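Local coordinates for protein prolyl oligopeptidase (Novosphingobium capsulatum, PDB 1YR2) that probably hydrolyses oligopeptides on the carboxyl side of proline, and less readily of alanine, as a serine peptidase of the S9A family, at residues Glu205-Lys210 with Thr252-Asp257; Tyr224-Glu229 with Asn242-Leu247. One frame throughout, in Å; residues are numbered along the deposited sequence.

Coming from the N terminus, the chain first runs along strand 204-210, the last, edge strand of one four-stranded sheet of the N-terminal beta-propeller. It then enters the next sheet, where strand 221-226 pairs with strand 244-249; interaction 2 (Tyr224-Glu229 with Asn242-Leu247) closes this shorter loop. Past that strand, the loop before strand 258-261 reaches back to 205-210, so interaction 1 closes a longer loop with interaction 2 nested inside it. Interaction 2 thus joins the two middle strands of one blade, while interaction 1 ties that blade to the one before. The two meet at Tyr224, whose OH probably hydrogen-bonds to Asp257 OD2, 2.5 Å away, and to the side-chain amide of Gln254.

Interaction 1 (Glu205-Lys210 with Thr252-Asp257); sequences ELKWVK and TPQSAD
Gln254 lays its side chain over the backbone of Leu206 and Lys207. CG stands anti to the backbone N (chi1 -178°) and the chain stays extended beyond it, so the terminal amide arrives as a flat group that engages both polar backbone atoms of one residue. Lys207 N donates to Gln254 OE1 at 2.8 Å, almost perfectly straight at the hydrogen (176°), although the nitrogen sits somewhat above the plane of the side-chain carbonyl. In return Gln254 NE2 gives a hydrogen to Lys207 O, 2.9 Å away, close to its own amide plane and on a lone pair of the acceptor. The oxygen OE1 is gripped a second time by a water, which also donates to Glu205 O at 2.6 Å, and NE2 has a further partner in Tyr224 OH. With both ends of the amide engaged, its rotation is fixed.

Alongside the glutamine chain, Leu206 crosses obliquely: its CD2 lies 4.0 Å from Gln254 CG and 3.7 Å from Asp257 OD2. The carboxylate touches the leucine but spends its hydrogen bonds on Tyr224 OH and His248 ND1. Lys207 brings only its CB near OE1; its chain bends away and NZ bonds to Thr190. An alanine here in place of the glutamine would remove both bonds to Lys207 and those to Tyr224 and the water, and would probably loosen the loop from the strand. The arrangement belongs to the blade-to-blade seam of a beta-propeller, where a loop between the last two strands of one blade meets the last strand of the preceding one.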
ATOM      1  N   GLU A 205      -3.725  33.253  12.780  1.00 18.25           N
ATOM      2  CA  GLU A 205      -3.800  31.878  13.189  1.00 18.19           C
ATOM      3  C   GLU A 205      -5.247  31.529  13.361  1.00 16.82           C
ATOM      4  O   GLU A 205      -6.055  32.325  13.917  1.00 17.61           O
ATOM      5  CB  GLU A 205      -3.045  31.590  14.479  1.00 19.29           C
ATOM      6  CG  GLU A 205      -1.558  31.914  14.500  1.00 24.92           C
ATOM      7  CD  GLU A 205      -0.878  31.304  15.714  1.00 29.63           C
ATOM      8  OE1 GLU A 205      -1.587  30.906  16.663  1.00 34.02           O
ATOM      9  OE2 GLU A 205       0.361  31.208  15.712  1.00 36.27           O
ATOM     10  N   LEU A 206      -5.598  30.332  12.911  1.00 14.44           N
ATOM     11  CA  LEU A 206      -6.964  29.859  12.998  1.00 13.24           C
ATOM     12  C   LEU A 206      -6.950  28.700  13.977  1.00 13.74           C
ATOM     13  O   LEU A 206      -6.160  27.736  13.813  1.00 12.97           O
ATOM     14  CB  LEU A 206      -7.503  29.406  11.629  1.00 12.67           C
ATOM     15  CG  LEU A 206      -7.472  30.460  10.503  1.00 12.34           C
ATOM     16  CD1 LEU A 206      -7.931  29.835   9.241  1.00 12.14           C
ATOM     17  CD2 LEU A 206      -8.341  31.658  10.776  1.00 13.48           C
ATOM     18  N   LYS A 207      -7.819  28.795  14.991  1.00 13.23           N
ATOM     19  CA  LYS A 207      -7.964  27.768  16.013  1.00 13.21           C
ATOM     20  C   LYS A 207      -9.274  27.007  15.800  1.00 12.03           C
ATOM     21  O   LYS A 207     -10.166  27.437  15.062  1.00 11.43           O
ATOM     22  CB  LYS A 207      -7.901  28.391  17.441  1.00 14.33           C
ATOM     23  CG  LYS A 207      -6.561  29.038  17.808  1.00 17.56           C
ATOM     24  CD  LYS A 207      -5.443  28.018  17.745  1.00 21.90           C
ATOM     25  CE  LYS A 207      -4.131  28.478  18.411  1.00 23.58           C
ATOM     26  NZ  LYS A 207      -3.233  27.280  18.556  1.00 22.09           N
ATOM     27  N   TRP A 208      -9.316  25.822  16.407  1.00 12.64           N
ATOM     28  CA  TRP A 208     -10.458  24.892  16.417  1.00 13.25           C
ATOM     29  C   TRP A 208     -10.757  24.293  15.072  1.00 12.62           C
ATOM     30  O   TRP A 208     -11.880  23.893  14.769  1.00 11.46           O
ATOM     31  CB  TRP A 208     -11.697  25.521  17.046  1.00 14.88           C
ATOM     32  CG  TRP A 208     -11.344  26.212  18.297  1.00 17.10           C
ATOM     33  CD1 TRP A 208     -11.339  27.565  18.511  1.00 20.61           C
ATOM     34  CD2 TRP A 208     -10.846  25.609  19.491  1.00 20.78           C
ATOM     35  NE1 TRP A 208     -10.910  27.834  19.788  1.00 20.80           N
ATOM     36  CE2 TRP A 208     -10.601  26.654  20.417  1.00 21.63           C
ATOM     37  CE3 TRP A 208     -10.611  24.281  19.893  1.00 22.85           C
ATOM     38  CZ2 TRP A 208     -10.106  26.419  21.707  1.00 25.43           C
ATOM     39  CZ3 TRP A 208     -10.121  24.037  21.184  1.00 27.50           C
ATOM     40  CH2 TRP A 208      -9.877  25.107  22.077  1.00 26.68           C
ATOM     41  N   VAL A 209      -9.715  24.200  14.260  1.00 11.88           N
ATOM     42  CA  VAL A 209      -9.824  23.596  12.945  1.00 11.51           C
ATOM     43  C   VAL A 209      -9.680  22.102  13.201  1.00 11.48           C
ATOM     44  O   VAL A 209      -8.868  21.680  14.032  1.00 12.41           O
ATOM     45  CB  VAL A 209      -8.690  24.097  12.085  1.00 10.07           C
ATOM     46  CG1 VAL A 209      -8.630  23.367  10.777  1.00 12.60           C
ATOM     47  CG2 VAL A 209      -8.803  25.609  11.879  1.00  9.24           C
ATOM     48  N   LYS A 210     -10.483  21.312  12.531  1.00 11.87           N
ATOM     49  CA  LYS A 210     -10.398  19.881  12.702  1.00 12.35           C
ATOM     50  C   LYS A 210     -11.028  19.178  11.549  1.00 12.58           C
ATOM     51  O   LYS A 210     -12.092  19.593  11.069  1.00 11.89           O
ATOM     52  CB  LYS A 210     -11.040  19.441  14.030  1.00 13.03           C
ATOM     53  CG  LYS A 210     -11.087  17.907  14.211  1.00 13.32           C
ATOM     54  CD  LYS A 210     -11.496  17.421  15.607  1.00 18.47           C
ATOM     55  CE  LYS A 210     -12.741  17.999  16.156  1.00 22.28           C
ATOM     56  NZ  LYS A 210     -13.002  17.422  17.538  1.00 23.45           N
ATOM     57  N   THR A 252      -7.127  39.811   9.215  1.00 18.84           N
ATOM     58  CA  THR A 252      -8.156  40.064  10.199  1.00 17.89           C
ATOM     59  C   THR A 252      -8.094  38.956  11.243  1.00 16.61           C
ATOM     60  O   THR A 252      -7.493  37.912  11.007  1.00 15.25           O
ATOM     61  CB  THR A 252      -9.559  40.101   9.569  1.00 18.78           C
ATOM     62  OG1 THR A 252      -9.869  38.827   8.995  1.00 16.53           O
ATOM     63  CG2 THR A 252      -9.606  41.050   8.371  1.00 21.66           C
ATOM     64  N   PRO A 253      -8.681  39.191  12.401  1.00 14.63           N
ATOM     65  CA  PRO A 253      -8.771  38.146  13.411  1.00 14.95           C
ATOM     66  C   PRO A 253      -9.775  37.086  12.982  1.00 13.98           C
ATOM     67  O   PRO A 253     -10.693  37.331  12.174  1.00 12.46           O
ATOM     68  CB  PRO A 253      -9.233  38.887  14.676  1.00 14.56           C
ATOM     69  CG  PRO A 253      -9.764  40.174  14.217  1.00 15.63           C
ATOM     70  CD  PRO A 253      -9.274  40.450  12.861  1.00 15.59           C
ATOM     71  N   GLN A 254      -9.594  35.901  13.545  1.00 13.58           N
ATOM     72  CA  GLN A 254     -10.522  34.802  13.273  1.00 13.65           C
ATOM     73  C   GLN A 254     -11.943  35.167  13.664  1.00 12.18           C
ATOM     74  O   GLN A 254     -12.914  34.657  13.071  1.00 12.08           O
ATOM     75  CB  GLN A 254     -10.066  33.518  13.996  1.00 13.12           C
ATOM     76  CG  GLN A 254     -10.980  32.303  13.720  1.00 12.02           C
ATOM     77  CD  GLN A 254     -10.407  31.013  14.236  1.00 11.77           C
ATOM     78  OE1 GLN A 254      -9.569  31.024  15.173  1.00 10.12           O
ATOM     79  NE2 GLN A 254     -10.804  29.885  13.627  1.00 10.54           N
ATOM     80  N   SER A 255     -12.094  36.026  14.688  1.00 12.75           N
ATOM     81  CA  SER A 255     -13.435  36.447  15.081  1.00 13.60           C
ATOM     82  C   SER A 255     -14.188  37.239  13.981  1.00 13.18           C
ATOM     83  O   SER A 255     -15.403  37.396  14.071  1.00 13.48           O
ATOM     84  CB  SER A 255     -13.391  37.254  16.375  1.00 14.05           C
ATOM     85  OG  SER A 255     -12.553  38.365  16.206  1.00 16.00           O
ATOM     86  N   ALA A 256     -13.482  37.718  12.960  1.00 12.83           N
ATOM     87  CA  ALA A 256     -14.132  38.398  11.852  1.00 13.35           C
ATOM     88  C   ALA A 256     -14.578  37.438  10.742  1.00 13.90           C
ATOM     89  O   ALA A 256     -15.216  37.854   9.775  1.00 14.01           O
ATOM     90  CB  ALA A 256     -13.214  39.458  11.305  1.00 13.04           C
ATOM     91  N   ASP A 257     -14.271  36.148  10.897  1.00 13.39           N
ATOM     92  CA  ASP A 257     -14.557  35.186   9.836  1.00 13.83           C
ATOM     93  C   ASP A 257     -16.041  35.092   9.565  1.00 14.14           C
ATOM     94  O   ASP A 257     -16.877  35.322  10.448  1.00 13.67           O
ATOM     95  CB  ASP A 257     -13.988  33.776  10.199  1.00 13.49           C
ATOM     96  CG  ASP A 257     -12.461  33.715  10.122  1.00 14.39           C
ATOM     97  OD1 ASP A 257     -11.774  34.784   9.961  1.00 16.40           O
ATOM     98  OD2 ASP A 257     -11.851  32.625  10.244  1.00 11.84           O
TER
HETATM   99  O   HOH W   1      -7.209  32.731  16.264  1.00 33.50           O

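Interaction 2 (Tyr224-Glu229 with Asn242-Leu247)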
ATOM      1  N   TYR A 224     -12.063  26.877   5.307  1.00 10.72           N
ATOM      2  CA  TYR A 224     -11.647  25.836   6.220  1.00 10.39           C
ATOM      3  C   TYR A 224     -12.866  25.344   7.005  1.00  9.25           C
ATOM      4  O   TYR A 224     -13.930  25.960   7.000  1.00  9.16           O
ATOM      5  CB  TYR A 224     -10.560  26.366   7.175  1.00 10.31           C
ATOM      6  CG  TYR A 224     -11.036  27.410   8.179  1.00  8.98           C
ATOM      7  CD1 TYR A 224     -11.165  28.765   7.821  1.00 10.31           C
ATOM      8  CD2 TYR A 224     -11.351  27.059   9.481  1.00  9.66           C
ATOM      9  CE1 TYR A 224     -11.613  29.691   8.728  1.00 10.23           C
ATOM     10  CE2 TYR A 224     -11.838  27.986  10.389  1.00 10.94           C
ATOM     11  CZ  TYR A 224     -11.910  29.320  10.017  1.00 11.12           C
ATOM     12  OH  TYR A 224     -12.326  30.240  10.949  1.00 12.86           O
ATOM     13  N   SER A 225     -12.712  24.206   7.651  1.00  9.15           N
ATOM     14  CA  SER A 225     -13.756  23.663   8.494  1.00  9.79           C
ATOM     15  C   SER A 225     -13.304  23.636   9.941  1.00  9.67           C
ATOM     16  O   SER A 225     -12.125  23.440  10.233  1.00 11.21           O
ATOM     17  CB  SER A 225     -14.117  22.251   8.034  1.00 11.11           C
ATOM     18  OG  SER A 225     -14.526  22.270   6.661  1.00 10.58           O
ATOM     19  N   ARG A 226     -14.251  23.895  10.839  1.00  9.81           N
ATOM     20  CA  ARG A 226     -13.990  23.982  12.254  1.00 11.36           C
ATOM     21  C   ARG A 226     -15.215  23.511  13.068  1.00 11.51           C
ATOM     22  O   ARG A 226     -16.288  23.300  12.517  1.00 12.29           O
ATOM     23  CB  ARG A 226     -13.642  25.396  12.663  1.00 10.96           C
ATOM     24  CG  ARG A 226     -14.745  26.443  12.439  1.00 13.89           C
ATOM     25  CD  ARG A 226     -14.484  27.762  13.210  1.00 16.30           C
ATOM     26  NE  ARG A 226     -14.708  27.499  14.622  1.00 18.36           N
ATOM     27  CZ  ARG A 226     -14.434  28.342  15.623  1.00 19.37           C
ATOM     28  NH1 ARG A 226     -13.977  29.561  15.355  1.00 18.92           N
ATOM     29  NH2 ARG A 226     -14.657  27.950  16.886  1.00 16.18           N
ATOM     30  N   PHE A 227     -15.001  23.392  14.368  1.00 12.70           N
ATOM     31  CA  PHE A 227     -16.023  23.035  15.343  1.00 14.30           C
ATOM     32  C   PHE A 227     -16.097  24.118  16.409  1.00 16.67           C
ATOM     33  O   PHE A 227     -15.211  24.938  16.519  1.00 16.45           O
ATOM     34  CB  PHE A 227     -15.704  21.713  16.033  1.00 14.37           C
ATOM     35  CG  PHE A 227     -15.752  20.532  15.114  1.00 13.60           C
ATOM     36  CD1 PHE A 227     -14.689  20.246  14.253  1.00 11.80           C
ATOM     37  CD2 PHE A 227     -16.849  19.695  15.114  1.00 14.00           C
ATOM     38  CE1 PHE A 227     -14.732  19.132  13.371  1.00 16.13           C
ATOM     39  CE2 PHE A 227     -16.901  18.621  14.253  1.00 14.98           C
ATOM     40  CZ  PHE A 227     -15.814  18.344  13.365  1.00 15.70           C
ATOM     41  N   ALA A 228     -17.163  24.107  17.197  1.00 19.58           N
ATOM     42  CA  ALA A 228     -17.313  25.076  18.293  1.00 21.96           C
ATOM     43  C   ALA A 228     -16.153  24.960  19.266  1.00 24.67           C
ATOM     44  O   ALA A 228     -15.649  23.876  19.513  1.00 23.89           O
ATOM     45  CB  ALA A 228     -18.623  24.864  19.038  1.00 21.23           C
ATOM     46  N   GLU A 229     -15.735  26.097  19.816  1.00 29.19           N
ATOM     47  CA  GLU A 229     -14.745  26.089  20.875  1.00 32.92           C
ATOM     48  C   GLU A 229     -15.485  25.437  22.078  1.00 35.35           C
ATOM     49  O   GLU A 229     -16.510  25.979  22.553  1.00 35.92           O
ATOM     50  CB  GLU A 229     -14.179  27.520  21.113  1.00 33.41           C
ATOM     51  CG  GLU A 229     -14.439  28.165  22.465  1.00 37.35           C
ATOM     52  CD  GLU A 229     -13.178  28.670  23.163  1.00 42.05           C
ATOM     53  OE1 GLU A 229     -12.496  27.887  23.873  1.00 44.69           O
ATOM     54  OE2 GLU A 229     -12.876  29.866  23.022  1.00 45.66           O
ATOM     55  N   ASN A 242     -21.571  19.142  14.428  1.00 13.48           N
ATOM     56  CA  ASN A 242     -21.814  20.479  13.915  1.00 12.75           C
ATOM     57  C   ASN A 242     -20.591  21.152  13.289  1.00 11.76           C
ATOM     58  O   ASN A 242     -20.394  22.363  13.405  1.00 11.87           O
ATOM     59  CB  ASN A 242     -22.448  21.351  15.002  1.00 13.02           C
ATOM     60  CG  ASN A 242     -23.872  20.924  15.290  1.00 14.58           C
ATOM     61  OD1 ASN A 242     -24.709  20.902  14.386  1.00 14.06           O
ATOM     62  ND2 ASN A 242     -24.146  20.600  16.522  1.00 13.04           N
ATOM     63  N   GLN A 243     -19.805  20.362  12.577  1.00  9.85           N
ATOM     64  CA  GLN A 243     -18.729  20.928  11.815  1.00 10.18           C
ATOM     65  C   GLN A 243     -19.265  21.997  10.827  1.00 10.18           C
ATOM     66  O   GLN A 243     -20.325  21.835  10.192  1.00 10.94           O
ATOM     67  CB  GLN A 243     -17.994  19.834  11.049  1.00 10.81           C
ATOM     68  CG  GLN A 243     -16.750  20.373  10.327  1.00 10.50           C
ATOM     69  CD  GLN A 243     -15.925  19.282   9.629  1.00 13.25           C
ATOM     70  OE1 GLN A 243     -16.484  18.414   8.943  1.00 13.87           O
ATOM     71  NE2 GLN A 243     -14.585  19.316   9.841  1.00 13.54           N
ATOM     72  N   THR A 244     -18.570  23.107  10.724  1.00  9.72           N
ATOM     73  CA  THR A 244     -19.004  24.224   9.856  1.00 11.18           C
ATOM     74  C   THR A 244     -17.862  24.761   8.988  1.00 11.34           C
ATOM     75  O   THR A 244     -16.723  24.717   9.389  1.00 11.15           O
ATOM     76  CB  THR A 244     -19.674  25.357  10.663  1.00 13.13           C
ATOM     77  OG1 THR A 244     -18.792  25.803  11.689  1.00 17.47           O
ATOM     78  CG2 THR A 244     -20.849  24.842  11.428  1.00 11.54           C
ATOM     79  N   VAL A 245     -18.199  25.199   7.783  1.00 10.35           N
ATOM     80  CA  VAL A 245     -17.251  25.773   6.830  1.00 10.24           C
ATOM     81  C   VAL A 245     -17.307  27.294   7.000  1.00 10.30           C
ATOM     82  O   VAL A 245     -18.395  27.843   7.038  1.00 10.05           O
ATOM     83  CB  VAL A 245     -17.590  25.374   5.397  1.00 10.15           C
ATOM     84  CG1 VAL A 245     -16.563  25.986   4.406  1.00 10.19           C
ATOM     85  CG2 VAL A 245     -17.616  23.912   5.257  1.00 13.21           C
ATOM     86  N   TRP A 246     -16.136  27.912   7.187  1.00 10.26           N
ATOM     87  CA  TRP A 246     -15.935  29.359   7.329  1.00 10.23           C
ATOM     88  C   TRP A 246     -14.903  29.890   6.341  1.00 11.07           C
ATOM     89  O   TRP A 246     -14.091  29.118   5.795  1.00  9.45           O
ATOM     90  CB  TRP A 246     -15.443  29.679   8.725  1.00 10.14           C
ATOM     91  CG  TRP A 246     -16.367  29.346   9.811  1.00 11.52           C
ATOM     92  CD1 TRP A 246     -16.720  28.084  10.273  1.00 13.78           C
ATOM     93  CD2 TRP A 246     -17.090  30.279  10.629  1.00 13.89           C
ATOM     94  NE1 TRP A 246     -17.611  28.201  11.316  1.00 13.42           N
ATOM     95  CE2 TRP A 246     -17.836  29.527  11.574  1.00 13.40           C
ATOM     96  CE3 TRP A 246     -17.173  31.697  10.665  1.00 15.38           C
ATOM     97  CZ2 TRP A 246     -18.662  30.132  12.531  1.00 15.57           C
ATOM     98  CZ3 TRP A 246     -17.979  32.287  11.603  1.00 17.15           C
ATOM     99  CH2 TRP A 246     -18.725  31.508  12.531  1.00 16.27           C
ATOM    100  N   LEU A 247     -14.913  31.218   6.173  1.00 11.03           N
ATOM    101  CA  LEU A 247     -13.996  31.940   5.293  1.00 11.46           C
ATOM    102  C   LEU A 247     -13.197  32.874   6.182  1.00 11.61           C
ATOM    103  O   LEU A 247     -13.755  33.712   6.901  1.00 10.33           O
ATOM    104  CB  LEU A 247     -14.726  32.732   4.212  1.00 11.95           C
ATOM    105  CG  LEU A 247     -13.882  33.529   3.223  1.00 12.67           C
ATOM    106  CD1 LEU A 247     -13.114  32.539   2.333  1.00 14.03           C
ATOM    107  CD2 LEU A 247     -14.737  34.456   2.394  1.00 15.49           C
TER
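The close packing begins with the backbones: Tyr224 faces Trp246 and Arg226 faces Thr244 as hydrogen-bonded antiparallel pairs, each with two reciprocal N-H to O bonds lying nearly along the C=O axes. Between them the non-hydrogen-bonded pair Ser225 and Val245 brings its CA atoms to 4.4 Å. Just past the paired residues, Gln243 CB sits over one face of the buried Phe227 ring, 3.9 Å from its centroid, and its extended chain carries NE2 to 3.5 Å from Ser225 CB. The Gln243 amide is satisfied by His271 N and Phe211 O, and Ser225 OG bonds to His271 O.

The strands are the two middle ones of a beta-propeller blade, and His271 lies near the start of the first strand, 270-275, of the next blade.

The other face is partly open to solvent at Arg226, Thr244 and Trp246. Arg226 lays its aliphatic part across the indole, CG 3.4 Å from Trp246 CD1 and CD over the five-membered ring. A bend at chi3 (-72°) then swings the guanidinium to the next residue, where NE and NH2 both grip Phe227 O; its cation-pi attraction to the indole is at best weak. Trp246 NE1 is held in turn by Thr244 OG1 at 2.7 Å. Looser is the pairing of Tyr224 and Trp246, with planes 24° apart but slid so far that the rings barely overlap, and Tyr224 CZ rests instead on Trp246 CB at 3.8 Å.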